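Local coordinates for protein coenzyme A transferase (Yersinia pestis, PDB 3QLI) that probably transfers coenzyme A from an acyl-CoA thioester to a carboxylic acid such as acetate, at residues A[320-326]-A[365-370]; A[283-287]-A[325-329]; A[371-377]-A[409-413]; A[123-128]-A[356-362]. One frame throughout, in Å; residues are numbered along the deposited sequence.

Interaction 1: residues A[320-326]-A[365-370]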
loop_
_atom_site.group_PDB
_atom_site.type_symbol
_atom_site.label_atom_id
_atom_site.label_comp_id
_atom_site.label_asym_id
_atom_site.label_seq_id
_atom_site.Cartn_x
_atom_site.Cartn_y
_atom_site.Cartn_z
ATOM N N VAL A 320 0.457 -14.384 6.357
ATOM C CA VAL A 320 0.876 -14.745 5.013
ATOM C C VAL A 320 0.976 -13.532 4.102
ATOM O O VAL A 320 1.925 -13.420 3.310
ATOM C CB VAL A 320 -0.095 -15.762 4.387
ATOM C CG1 VAL A 320 0.221 -15.960 2.907
ATOM C CG2 VAL A 320 -0.045 -17.091 5.163
ATOM N N ASN A 321 -0.004 -12.637 4.202
ATOM C CA ASN A 321 -0.067 -11.472 3.321
ATOM C C ASN A 321 0.541 -10.208 3.937
ATOM O O ASN A 321 0.339 -9.120 3.415
ATOM C CB ASN A 321 -1.520 -11.178 2.887
ATOM C CG ASN A 321 -1.997 -12.103 1.785
ATOM O OD1 ASN A 321 -1.867 -13.321 1.894
ATOM N ND2 ASN A 321 -2.514 -11.526 0.689
ATOM N N ASP A 322 1.278 -10.340 5.036
ATOM C CA ASP A 322 2.003 -9.194 5.593
ATOM C C ASP A 322 3.260 -8.974 4.747
ATOM O O ASP A 322 4.130 -9.843 4.686
ATOM C CB ASP A 322 2.396 -9.475 7.048
ATOM C CG ASP A 322 3.110 -8.297 7.708
ATOM O OD1 ASP A 322 3.615 -7.401 6.988
ATOM O OD2 ASP A 322 3.169 -8.282 8.955
ATOM N N PRO A 323 3.367 -7.817 4.080
ATOM C CA PRO A 323 4.551 -7.640 3.229
ATOM C C PRO A 323 5.859 -7.780 4.001
ATOM O O PRO A 323 6.853 -8.225 3.422
ATOM C CB PRO A 323 4.402 -6.205 2.699
ATOM C CG PRO A 323 2.917 -5.928 2.772
ATOM C CD PRO A 323 2.425 -6.683 3.985
ATOM N N HIS A 324 5.865 -7.413 5.283
ATOM C CA HIS A 324 7.082 -7.538 6.086
ATOM C C HIS A 324 7.483 -8.992 6.245
ATOM O O HIS A 324 8.670 -9.328 6.207
ATOM C CB HIS A 324 6.925 -6.905 7.469
ATOM C CG HIS A 324 8.078 -7.194 8.380
ATOM N ND1 HIS A 324 9.296 -6.563 8.257
ATOM C CD2 HIS A 324 8.210 -8.069 9.406
ATOM C CE1 HIS A 324 10.125 -7.028 9.173
ATOM N NE2 HIS A 324 9.488 -7.939 9.887
ATOM N N ILE A 325 6.485 -9.859 6.411
ATOM C CA ILE A 325 6.724 -11.298 6.502
ATOM C C ILE A 325 7.169 -11.876 5.152
ATOM O O ILE A 325 8.153 -12.618 5.064
ATOM C CB ILE A 325 5.447 -12.017 6.962
ATOM C CG1 ILE A 325 5.105 -11.628 8.405
ATOM C CG2 ILE A 325 5.600 -13.527 6.843
ATOM C CD1 ILE A 325 6.171 -12.002 9.421
ATOM N N ILE A 326 6.446 -11.534 4.093
ATOM C CA ILE A 326 6.791 -12.021 2.752
ATOM C C ILE A 326 8.263 -11.724 2.430
ATOM O O ILE A 326 8.990 -12.577 1.892
ATOM C CB ILE A 326 5.889 -11.376 1.679
ATOM C CG1 ILE A 326 4.434 -11.849 1.855
ATOM C CG2 ILE A 326 6.387 -11.715 0.263
ATOM C CD1 ILE A 326 3.407 -10.886 1.291
ATOM N N ASP A 365 -0.317 -6.833 -1.745
ATOM C CA ASP A 365 0.509 -7.311 -0.636
ATOM C C ASP A 365 1.767 -7.998 -1.165
ATOM O O ASP A 365 2.860 -7.802 -0.649
ATOM C CB ASP A 365 -0.246 -8.323 0.227
ATOM C CG ASP A 365 -1.516 -7.745 0.824
ATOM O OD1 ASP A 365 -1.537 -6.531 1.099
ATOM O OD2 ASP A 365 -2.484 -8.508 0.996
ATOM N N PHE A 366 1.590 -8.822 -2.191
ATOM C CA PHE A 366 2.705 -9.590 -2.729
ATOM C C PHE A 366 3.558 -8.776 -3.705
ATOM O O PHE A 366 4.759 -9.005 -3.821
ATOM C CB PHE A 366 2.199 -10.906 -3.335
ATOM C CG PHE A 366 2.082 -12.007 -2.308
ATOM C CD1 PHE A 366 3.189 -12.776 -1.986
ATOM C CD2 PHE A 366 0.899 -12.206 -1.604
ATOM C CE1 PHE A 366 3.117 -13.751 -1.010
ATOM C CE2 PHE A 366 0.816 -13.196 -0.620
ATOM C CZ PHE A 366 1.924 -13.967 -0.330
ATOM N N VAL A 367 2.944 -7.822 -4.397
ATOM C CA VAL A 367 3.716 -6.874 -5.208
ATOM C C VAL A 367 4.716 -6.148 -4.297
ATOM O O VAL A 367 5.908 -6.036 -4.610
ATOM C CB VAL A 367 2.780 -5.846 -5.918
ATOM C CG1 VAL A 367 3.585 -4.694 -6.529
ATOM C CG2 VAL A 367 1.931 -6.533 -6.982
ATOM N N ARG A 368 4.227 -5.665 -3.159
ATOM C CA ARG A 368 5.072 -4.968 -2.187
ATOM C C ARG A 368 6.083 -5.896 -1.523
ATOM O O ARG A 368 7.257 -5.562 -1.383
ATOM C CB ARG A 368 4.197 -4.338 -1.100
ATOM C CG ARG A 368 3.289 -3.211 -1.573
ATOM C CD ARG A 368 2.233 -2.909 -0.478
ATOM N NE ARG A 368 1.593 -1.603 -0.620
ATOM C CZ ARG A 368 0.450 -1.259 -0.019
ATOM N NH1 ARG A 368 -0.184 -2.144 0.743
ATOM N NH2 ARG A 368 -0.070 -0.039 -0.179
ATOM N N GLY A 369 5.617 -7.052 -1.068
ATOM C CA GLY A 369 6.471 -7.983 -0.357
ATOM C C GLY A 369 7.579 -8.553 -1.229
ATOM O O GLY A 369 8.726 -8.660 -0.788
ATOM N N ALA A 370 7.249 -8.911 -2.471
ATOM C CA ALA A 370 8.252 -9.482 -3.371
ATOM C C ALA A 370 9.355 -8.463 -3.670
ATOM O O ALA A 370 10.528 -8.808 -3.684
ATOM C CB ALA A 370 7.608 -9.988 -4.672
#
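Two helices of the C-terminal α/β domain meet here through one knob-into-hole contact: Ile-326, on the short helix 323-326, sits among Asp-365, Phe-366, Gly-369 and Ala-370 of helix 363-372. The m,t rotamer sends Ile-326 CD1 over the face of the Phe-366 ring, 3.6 Å from the centroid and almost on the ring normal, a CH-pi contact, while Ile-326 CG2 lies 3.7 Å from Gly-369 C. Glycine suits this place because a CB on Gly-369 would collide with that of Ile-326; its absence lets the CA atoms of Pro-323 and Gly-369 approach to 4.1 Å. Pro-323, at the first turn where no backbone NH is needed, packs CB against Arg-368 CB at 4.2 Å. Before it, Asp-322 is the N-cap: its t rotamer brings OD1 to 2.8 Å from His-324 N. Asn-321 shares its amide between two carboxylates. It donates to Glu-264, seen covalently linked to CoA in this protein, though not in this chain, and to Asp-365, with Asn-321 ND2 to Asp-365 OD2 at 3.0 Å.

Interaction 2: residues A[283-287]-A[325-329]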
loop_
_atom_site.group_PDB
_atom_site.type_symbol
_atom_site.label_atom_id
_atom_site.label_comp_id
_atom_site.label_asym_id
_atom_site.label_seq_id
_atom_site.Cartn_x
_atom_site.Cartn_y
_atom_site.Cartn_z
ATOM N N ARG A 283 15.465 -23.196 1.299
ATOM C CA ARG A 283 16.133 -21.892 1.191
ATOM C C ARG A 283 15.349 -20.750 1.844
ATOM O O ARG A 283 15.818 -19.612 1.879
ATOM C CB ARG A 283 16.451 -21.542 -0.275
ATOM C CG ARG A 283 17.105 -22.675 -1.089
ATOM C CD ARG A 283 18.624 -22.717 -0.973
ATOM N NE ARG A 283 19.196 -23.757 -1.834
ATOM C CZ ARG A 283 19.605 -23.564 -3.092
ATOM N NH1 ARG A 283 19.522 -22.363 -3.649
ATOM N NH2 ARG A 283 20.109 -24.577 -3.797
ATOM N N LYS A 284 14.160 -21.046 2.356
ATOM C CA LYS A 284 13.380 -20.032 3.064
ATOM C C LYS A 284 14.003 -19.650 4.398
ATOM O O LYS A 284 14.690 -20.449 5.049
ATOM C CB LYS A 284 11.928 -20.482 3.292
ATOM C CG LYS A 284 11.131 -20.713 2.010
ATOM C CD LYS A 284 9.610 -20.496 2.227
ATOM C CE LYS A 284 9.051 -21.427 3.273
ATOM N NZ LYS A 284 7.562 -21.321 3.439
ATOM N N THR A 285 13.744 -18.414 4.805
ATOM C CA THR A 285 14.131 -17.937 6.123
ATOM C C THR A 285 13.038 -18.264 7.149
ATOM O O THR A 285 13.325 -18.696 8.265
ATOM C CB THR A 285 14.402 -16.425 6.085
ATOM O OG1 THR A 285 15.547 -16.185 5.267
ATOM C CG2 THR A 285 14.628 -15.855 7.498
ATOM N N LEU A 286 11.783 -18.059 6.772
ATOM C CA LEU A 286 10.680 -18.393 7.664
ATOM C C LEU A 286 10.044 -19.696 7.217
ATOM O O LEU A 286 10.049 -20.014 6.025
ATOM C CB LEU A 286 9.619 -17.284 7.646
ATOM C CG LEU A 286 10.099 -15.890 8.039
ATOM C CD1 LEU A 286 8.932 -14.864 8.020
ATOM C CD2 LEU A 286 10.762 -15.940 9.414
ATOM N N ASP A 287 9.474 -20.439 8.162
ATOM C CA ASP A 287 8.766 -21.670 7.827
ATOM C C ASP A 287 9.634 -22.602 6.994
ATOM O O ASP A 287 9.172 -23.235 6.039
ATOM C CB ASP A 287 7.485 -21.340 7.073
ATOM C CG ASP A 287 6.647 -20.301 7.796
ATOM O OD1 ASP A 287 6.051 -20.632 8.842
ATOM O OD2 ASP A 287 6.599 -19.152 7.327
ATOM N N ILE A 325 6.485 -9.859 6.411
ATOM C CA ILE A 325 6.724 -11.298 6.502
ATOM C C ILE A 325 7.169 -11.876 5.152
ATOM O O ILE A 325 8.153 -12.618 5.064
ATOM C CB ILE A 325 5.447 -12.017 6.962
ATOM C CG1 ILE A 325 5.105 -11.628 8.405
ATOM C CG2 ILE A 325 5.600 -13.527 6.843
ATOM C CD1 ILE A 325 6.171 -12.002 9.421
ATOM N N ILE A 326 6.446 -11.534 4.093
ATOM C CA ILE A 326 6.791 -12.021 2.752
ATOM C C ILE A 326 8.263 -11.724 2.430
ATOM O O ILE A 326 8.990 -12.577 1.892
ATOM C CB ILE A 326 5.889 -11.376 1.679
ATOM C CG1 ILE A 326 4.434 -11.849 1.855
ATOM C CG2 ILE A 326 6.387 -11.715 0.263
ATOM C CD1 ILE A 326 3.407 -10.886 1.291
ATOM N N ALA A 327 8.691 -10.513 2.783
ATOM C CA ALA A 327 10.011 -10.004 2.414
ATOM C C ALA A 327 11.157 -10.678 3.163
ATOM O O ALA A 327 12.315 -10.525 2.778
ATOM C CB ALA A 327 10.075 -8.480 2.624
ATOM N N GLN A 328 10.849 -11.401 4.235
ATOM C CA GLN A 328 11.913 -12.049 5.016
ATOM C C GLN A 328 12.496 -13.269 4.314
ATOM O O GLN A 328 13.612 -13.692 4.612
ATOM C CB GLN A 328 11.428 -12.421 6.417
ATOM C CG GLN A 328 10.823 -11.238 7.195
ATOM C CD GLN A 328 11.747 -10.043 7.256
ATOM O OE1 GLN A 328 12.893 -10.158 7.692
ATOM N NE2 GLN A 328 11.255 -8.873 6.806
ATOM N N ASN A 329 11.742 -13.838 3.385
ATOM C CA ASN A 329 12.289 -14.895 2.547
ATOM C C ASN A 329 13.015 -14.270 1.362
ATOM O O ASN A 329 12.517 -13.322 0.764
ATOM C CB ASN A 329 11.194 -15.864 2.091
ATOM C CG ASN A 329 10.638 -16.695 3.241
ATOM O OD1 ASN A 329 11.394 -17.170 4.087
ATOM N ND2 ASN A 329 9.312 -16.865 3.281
HETATM O O HOH W 1 7.201 -18.845 4.626
#
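Hydrogen bonds from consecutive amides define this junction between the loop at 283-287 and the chain leaving helix 323-326. Asn-329, which ends a type I turn begun at Ile-326, directs its side-chain carbonyl at the loop: OD1 accepts from Thr-285 N at 2.8 Å and from Leu-286 N at 2.9 Å, the second nearly straight. A short, flat carboxamide suits the task, since its oxygen can take two protons while its nitrogen faces a water. That water mediates the second kind of contact. It accepts from Asn-329 ND2 (3.2 Å) and Lys-284 NZ (2.8 Å) and donates to Asp-287 OD2 (2.8 Å). Lys-284 NZ also bonds to the carbonyl of Arg-290, and Asp-287 forms salt bridges with Arg-290 and Arg-315. Apolar packing completes the contact, with Leu-286 CD1 3.8 Å from both Ile-325 CG2 and Gln-328 CB. Because one amide group meets two backbone donors and, by its other end, a water held between lysine and aspartate, the irregular loop is fixed to the turn without any strand pairing.

Interaction 3: residues A[371-377]-A[409-413]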
loop_
_atom_site.group_PDB
_atom_site.type_symbol
_atom_site.label_atom_id
_atom_site.label_comp_id
_atom_site.label_asym_id
_atom_site.label_seq_id
_atom_site.Cartn_x
_atom_site.Cartn_y
_atom_site.Cartn_z
ATOM N N TYR A 371 8.986 -7.205 -3.886
ATOM C CA TYR A 371 10.000 -6.182 -4.161
ATOM C C TYR A 371 10.926 -5.986 -2.958
ATOM O O TYR A 371 12.133 -5.799 -3.119
ATOM C CB TYR A 371 9.368 -4.850 -4.580
ATOM C CG TYR A 371 10.395 -3.826 -5.024
ATOM C CD1 TYR A 371 11.128 -4.017 -6.188
ATOM C CD2 TYR A 371 10.624 -2.668 -4.284
ATOM C CE1 TYR A 371 12.087 -3.087 -6.603
ATOM C CE2 TYR A 371 11.570 -1.733 -4.686
ATOM C CZ TYR A 371 12.296 -1.948 -5.849
ATOM O OH TYR A 371 13.242 -1.032 -6.253
ATOM N N ALA A 372 10.362 -6.035 -1.752
ATOM C CA ALA A 372 11.145 -5.848 -0.525
ATOM C C ALA A 372 12.098 -7.018 -0.235
ATOM O O ALA A 372 13.112 -6.857 0.450
ATOM C CB ALA A 372 10.207 -5.607 0.677
ATOM N N SER A 373 11.748 -8.203 -0.732
ATOM C CA SER A 373 12.562 -9.395 -0.545
ATOM C C SER A 373 13.940 -9.203 -1.172
ATOM O O SER A 373 14.057 -8.659 -2.272
ATOM C CB SER A 373 11.883 -10.588 -1.226
ATOM O OG SER A 373 12.751 -11.704 -1.284
ATOM N N LYS A 374 14.979 -9.666 -0.492
ATOM C CA LYS A 374 16.321 -9.664 -1.092
ATOM C C LYS A 374 16.392 -10.581 -2.320
ATOM O O LYS A 374 16.242 -11.795 -2.213
ATOM C CB LYS A 374 17.369 -10.069 -0.061
ATOM C CG LYS A 374 18.791 -9.917 -0.568
ATOM C CD LYS A 374 19.804 -10.426 0.450
ATOM C CE LYS A 374 21.015 -11.025 -0.260
ATOM N NZ LYS A 374 20.585 -12.087 -1.222
ATOM N N GLY A 375 16.621 -9.988 -3.487
ATOM C CA GLY A 375 16.614 -10.725 -4.742
ATOM C C GLY A 375 15.195 -10.976 -5.261
ATOM O O GLY A 375 15.003 -11.723 -6.215
ATOM N N GLY A 376 14.203 -10.351 -4.631
ATOM C CA GLY A 376 12.802 -10.591 -4.960
ATOM C C GLY A 376 12.338 -9.909 -6.239
ATOM O O GLY A 376 12.884 -8.868 -6.639
ATOM N N ARG A 377 11.330 -10.499 -6.884
ATOM C CA ARG A 377 10.707 -9.900 -8.061
ATOM C C ARG A 377 9.193 -10.056 -8.003
ATOM O O ARG A 377 8.687 -11.154 -7.745
ATOM C CB ARG A 377 11.202 -10.569 -9.355
ATOM C CG ARG A 377 12.686 -10.410 -9.634
ATOM C CD ARG A 377 13.076 -11.006 -10.996
ATOM N NE ARG A 377 14.501 -10.784 -11.254
ATOM C CZ ARG A 377 15.361 -11.721 -11.643
ATOM N NH1 ARG A 377 14.953 -12.969 -11.856
ATOM N NH2 ARG A 377 16.637 -11.402 -11.828
ATOM N N THR A 409 4.185 -0.976 -9.077
ATOM C CA THR A 409 4.472 -1.983 -10.088
ATOM C C THR A 409 5.971 -2.201 -10.243
ATOM O O THR A 409 6.754 -1.256 -10.241
ATOM C CB THR A 409 3.843 -1.629 -11.448
ATOM O OG1 THR A 409 2.456 -1.324 -11.266
ATOM C CG2 THR A 409 3.973 -2.800 -12.408
ATOM N N HIS A 410 6.357 -3.464 -10.368
ATOM C CA HIS A 410 7.756 -3.824 -10.512
ATOM C C HIS A 410 8.023 -4.319 -11.924
ATOM O O HIS A 410 8.557 -3.596 -12.759
ATOM C CB HIS A 410 8.112 -4.920 -9.507
ATOM C CG HIS A 410 9.575 -5.223 -9.429
ATOM N ND1 HIS A 410 10.069 -6.348 -8.804
ATOM C CD2 HIS A 410 10.653 -4.549 -9.894
ATOM C CE1 HIS A 410 11.386 -6.354 -8.887
ATOM N NE2 HIS A 410 11.766 -5.273 -9.545
ATOM N N TYR A 411 7.620 -5.554 -12.183
ATOM C CA TYR A 411 7.813 -6.170 -13.482
ATOM C C TYR A 411 6.485 -6.480 -14.141
ATOM O O TYR A 411 5.618 -7.097 -13.524
ATOM C CB TYR A 411 8.529 -7.515 -13.316
ATOM C CG TYR A 411 10.035 -7.487 -13.399
ATOM C CD1 TYR A 411 10.684 -7.527 -14.625
ATOM C CD2 TYR A 411 10.807 -7.455 -12.250
ATOM C CE1 TYR A 411 12.062 -7.514 -14.701
ATOM C CE2 TYR A 411 12.183 -7.440 -12.315
ATOM C CZ TYR A 411 12.806 -7.471 -13.542
ATOM O OH TYR A 411 14.179 -7.456 -13.605
ATOM N N ILE A 412 6.322 -6.077 -15.395
ATOM C CA ILE A 412 5.120 -6.467 -16.123
ATOM C C ILE A 412 5.536 -7.375 -17.271
ATOM O O ILE A 412 6.656 -7.270 -17.764
ATOM C CB ILE A 412 4.357 -5.265 -16.672
ATOM C CG1 ILE A 412 5.278 -4.372 -17.511
ATOM C CG2 ILE A 412 3.704 -4.486 -15.507
ATOM C CD1 ILE A 412 4.528 -3.283 -18.295
ATOM N N VAL A 413 4.638 -8.265 -17.675
ATOM C CA VAL A 413 4.937 -9.245 -18.720
ATOM C C VAL A 413 3.733 -9.444 -19.620
ATOM O O VAL A 413 2.609 -9.557 -19.136
ATOM C CB VAL A 413 5.298 -10.611 -18.120
ATOM C CG1 VAL A 413 5.335 -11.702 -19.223
ATOM C CG2 VAL A 413 6.635 -10.523 -17.365
#
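Helix 363-372 ends within 371-377: Ser-373 is the first residue to leave helical angles, and a type II turn from Ser-373 to Gly-376, closed by Gly-376 N to Ser-373 O at 2.9 Å, reverses the chain into strand 377-381. Gly-375 has positive phi, which glycine tolerates easily, and a CB on Gly-376 would strike that of Ser-373. Segment 409-413 runs from a loop into strand 411-414, with the closest CA atoms, Tyr-371 and His-410, 7.1 Å apart, so side chains bridge the gap. The edge of the Tyr-371 ring meets the face of His-410 in a T-shaped stack, centroids 4.8 Å apart and planes at 75°. The imidazole edge faces the turn, with His-410 CE1 3.7 Å from Gly-376 O, and its ND1 bonds to the backbone NH of Ser-378. Beside it, Arg-377 CD lies 3.9 Å from Tyr-411 CE2. Tyr-371 OH bonds to Glu-138 of the second subunit. The contact thus sits where helix 363-372 turns into strand 377-381, alongside parallel strand 411-414 and strand 417-420.

Interaction 4: residues A[123-128]-A[356-362]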
loop_
_atom_site.group_PDB
_atom_site.type_symbol
_atom_site.label_atom_id
_atom_site.label_comp_id
_atom_site.label_asym_id
_atom_site.label_seq_id
_atom_site.Cartn_x
_atom_site.Cartn_y
_atom_site.Cartn_z
ATOM N N TYR A 123 -20.940 -3.887 -0.922
ATOM C CA TYR A 123 -19.495 -4.037 -0.827
ATOM C C TYR A 123 -18.938 -3.367 0.428
ATOM O O TYR A 123 -19.259 -2.218 0.719
ATOM C CB TYR A 123 -18.836 -3.441 -2.075
ATOM C CG TYR A 123 -17.319 -3.451 -2.059
ATOM C CD1 TYR A 123 -16.607 -4.647 -2.079
ATOM C CD2 TYR A 123 -16.606 -2.267 -2.053
ATOM C CE1 TYR A 123 -15.214 -4.657 -2.068
ATOM C CE2 TYR A 123 -15.213 -2.260 -2.046
ATOM C CZ TYR A 123 -14.528 -3.455 -2.058
ATOM O OH TYR A 123 -13.153 -3.441 -2.060
ATOM N N VAL A 124 -18.095 -4.098 1.157
ATOM C CA VAL A 124 -17.410 -3.573 2.337
ATOM C C VAL A 124 -15.937 -3.424 1.979
ATOM O O VAL A 124 -15.225 -4.420 1.846
ATOM C CB VAL A 124 -17.537 -4.543 3.530
ATOM C CG1 VAL A 124 -16.823 -3.984 4.770
ATOM C CG2 VAL A 124 -19.013 -4.838 3.824
ATOM N N PRO A 125 -15.473 -2.181 1.784
ATOM C CA PRO A 125 -14.073 -2.043 1.359
ATOM C C PRO A 125 -13.118 -2.491 2.464
ATOM O O PRO A 125 -13.342 -2.181 3.640
ATOM C CB PRO A 125 -13.927 -0.534 1.101
ATOM C CG PRO A 125 -15.365 -0.030 0.901
ATOM C CD PRO A 125 -16.179 -0.885 1.835
ATOM N N SER A 126 -12.062 -3.211 2.096
ATOM C CA SER A 126 -11.092 -3.650 3.085
ATOM C C SER A 126 -9.836 -4.138 2.400
ATOM O O SER A 126 -9.817 -4.299 1.178
ATOM C CB SER A 126 -11.661 -4.796 3.928
ATOM O OG SER A 126 -11.633 -6.022 3.199
ATOM N N ASN A 127 -8.794 -4.371 3.196
ATOM C CA ASN A 127 -7.677 -5.209 2.777
ATOM C C ASN A 127 -7.864 -6.648 3.272
ATOM O O ASN A 127 -8.110 -6.885 4.462
ATOM C CB ASN A 127 -6.364 -4.668 3.318
ATOM C CG ASN A 127 -6.023 -3.328 2.748
ATOM O OD1 ASN A 127 -5.655 -3.223 1.586
ATOM N ND2 ASN A 127 -6.134 -2.292 3.560
ATOM N N PHE A 128 -7.735 -7.607 2.365
ATOM C CA PHE A 128 -7.866 -9.008 2.751
ATOM C C PHE A 128 -6.901 -9.315 3.906
ATOM O O PHE A 128 -7.246 -10.057 4.820
ATOM C CB PHE A 128 -7.620 -9.905 1.528
ATOM C CG PHE A 128 -7.730 -11.394 1.799
ATOM C CD1 PHE A 128 -8.807 -11.917 2.495
ATOM C CD2 PHE A 128 -6.757 -12.269 1.305
ATOM C CE1 PHE A 128 -8.910 -13.290 2.736
ATOM C CE2 PHE A 128 -6.848 -13.646 1.517
ATOM C CZ PHE A 128 -7.927 -14.166 2.239
ATOM N N GLN A 356 -13.905 -0.476 -8.831
ATOM C CA GLN A 356 -12.681 -1.087 -8.336
ATOM C C GLN A 356 -12.998 -1.831 -7.044
ATOM O O GLN A 356 -13.022 -1.238 -5.964
ATOM C CB GLN A 356 -11.594 -0.015 -8.139
ATOM C CG GLN A 356 -10.215 -0.537 -7.745
ATOM C CD GLN A 356 -9.692 -1.604 -8.699
ATOM O OE1 GLN A 356 -9.601 -2.776 -8.336
ATOM N NE2 GLN A 356 -9.361 -1.202 -9.920
ATOM N N TYR A 357 -13.293 -3.122 -7.175
ATOM C CA TYR A 357 -13.526 -3.974 -6.017
ATOM C C TYR A 357 -12.362 -4.942 -5.832
ATOM O O TYR A 357 -12.220 -5.540 -4.770
ATOM C CB TYR A 357 -14.819 -4.778 -6.175
ATOM C CG TYR A 357 -16.036 -3.935 -6.447
ATOM C CD1 TYR A 357 -16.675 -3.983 -7.681
ATOM C CD2 TYR A 357 -16.540 -3.081 -5.475
ATOM C CE1 TYR A 357 -17.787 -3.212 -7.936
ATOM C CE2 TYR A 357 -17.657 -2.304 -5.717
ATOM C CZ TYR A 357 -18.271 -2.368 -6.952
ATOM O OH TYR A 357 -19.382 -1.597 -7.196
ATOM N N SER A 358 -11.535 -5.107 -6.863
ATOM C CA SER A 358 -10.469 -6.110 -6.800
ATOM C C SER A 358 -9.290 -5.670 -5.927
ATOM O O SER A 358 -8.456 -6.487 -5.547
ATOM C CB SER A 358 -9.998 -6.537 -8.203
ATOM O OG SER A 358 -9.385 -5.460 -8.887
ATOM N N ALA A 359 -9.239 -4.387 -5.579
ATOM C CA ALA A 359 -8.151 -3.881 -4.741
ATOM C C ALA A 359 -8.179 -4.482 -3.323
ATOM O O ALA A 359 -7.212 -4.380 -2.559
ATOM C CB ALA A 359 -8.189 -2.358 -4.696
ATOM N N SER A 360 -9.296 -5.114 -2.981
ATOM C CA SER A 360 -9.424 -5.814 -1.704
ATOM C C SER A 360 -8.579 -7.078 -1.651
ATOM O O SER A 360 -8.265 -7.570 -0.570
ATOM C CB SER A 360 -10.885 -6.177 -1.456
ATOM O OG SER A 360 -11.629 -5.013 -1.182
ATOM N N GLY A 361 -8.225 -7.620 -2.816
ATOM C CA GLY A 361 -7.465 -8.860 -2.868
ATOM C C GLY A 361 -6.011 -8.669 -2.460
ATOM O O GLY A 361 -5.551 -7.544 -2.297
ATOM N N GLY A 362 -5.283 -9.768 -2.304
ATOM C CA GLY A 362 -3.915 -9.710 -1.820
ATOM C C GLY A 362 -2.850 -9.415 -2.859
ATOM O O GLY A 362 -1.656 -9.437 -2.544
HETATM O O HOH W 2 -11.723 -0.881 -3.351
HETATM O O HOH W 3 -13.083 -5.800 0.961
HETATM O O HOH W 4 -5.789 -5.522 -0.036
#
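Ser-360 is the polar hub of this contact between two loops. Ser-360 OG lies only 2.4 Å from Tyr-123 OH, a very short hydrogen bond, and Ser-360 O accepts from Phe-128 N at 3.0 Å. A small residue with a hydroxyl suits this narrow gap: Ser-360 CA also makes a CA-H...O contact with Ser-126 O at 3.3 Å. Waters extend the network. One donates to Val-124 O and accepts from Ser-126 OG and Ser-360 OG, each at 2.7 Å; another, 3.2 Å from Tyr-123 OH, donates to Gln-356 O at 2.9 Å. Further out, the edge of Tyr-357 points at the face of Tyr-123, with centroids 4.8 Å apart and planes at 70°, so the phenol of Tyr-123 is used for polar bonding at its tip and for packing on its ring. At the other end Phe-128 CB rests 4.5 Å from Gly-362 N. The second subunit closes over the loops: its Asp-408 takes a hydrogen bond from Asn-127, and its Arg-406 reaches Gln-356. Ser-358, seen to bind CoA in a structure of this protein, belongs to the 3-10 segment 358-360, Tyr-357 N bonds to the CoA-binding Glu-350, and Gly-362 adjoins Glu-264, the site of covalent CoA attachment. The contact thus forms part of the interface between the two α/β domains, the cleft in which CoA transferases of this family bind CoA.

From the N terminus, residues 123-128 come first, and interaction 4 closes the longest loop when the chain reaches 356-362, joining the N-terminal and C-terminal halves. Nested inside that loop, interaction 2 closes between 283-287 and 325-329. Interaction 1 opens at 320-326, sharing Ile-325 and Ile-326 with interaction 2, and closes at 365-370, beyond 356-362, so it crosses interaction 4; the two touch where Asn-321 meets Gly-362, close to Glu-264. Interaction 3 follows in series, from the end of helix 363-372 to strand 411-414. Ser-373 meets Asn-329, linking interactions 2 and 3, so that interactions 1 to 3 tie helices, turns and the mixed-sheet strands 377-381 and 411-414 together on one side of the chain's centre.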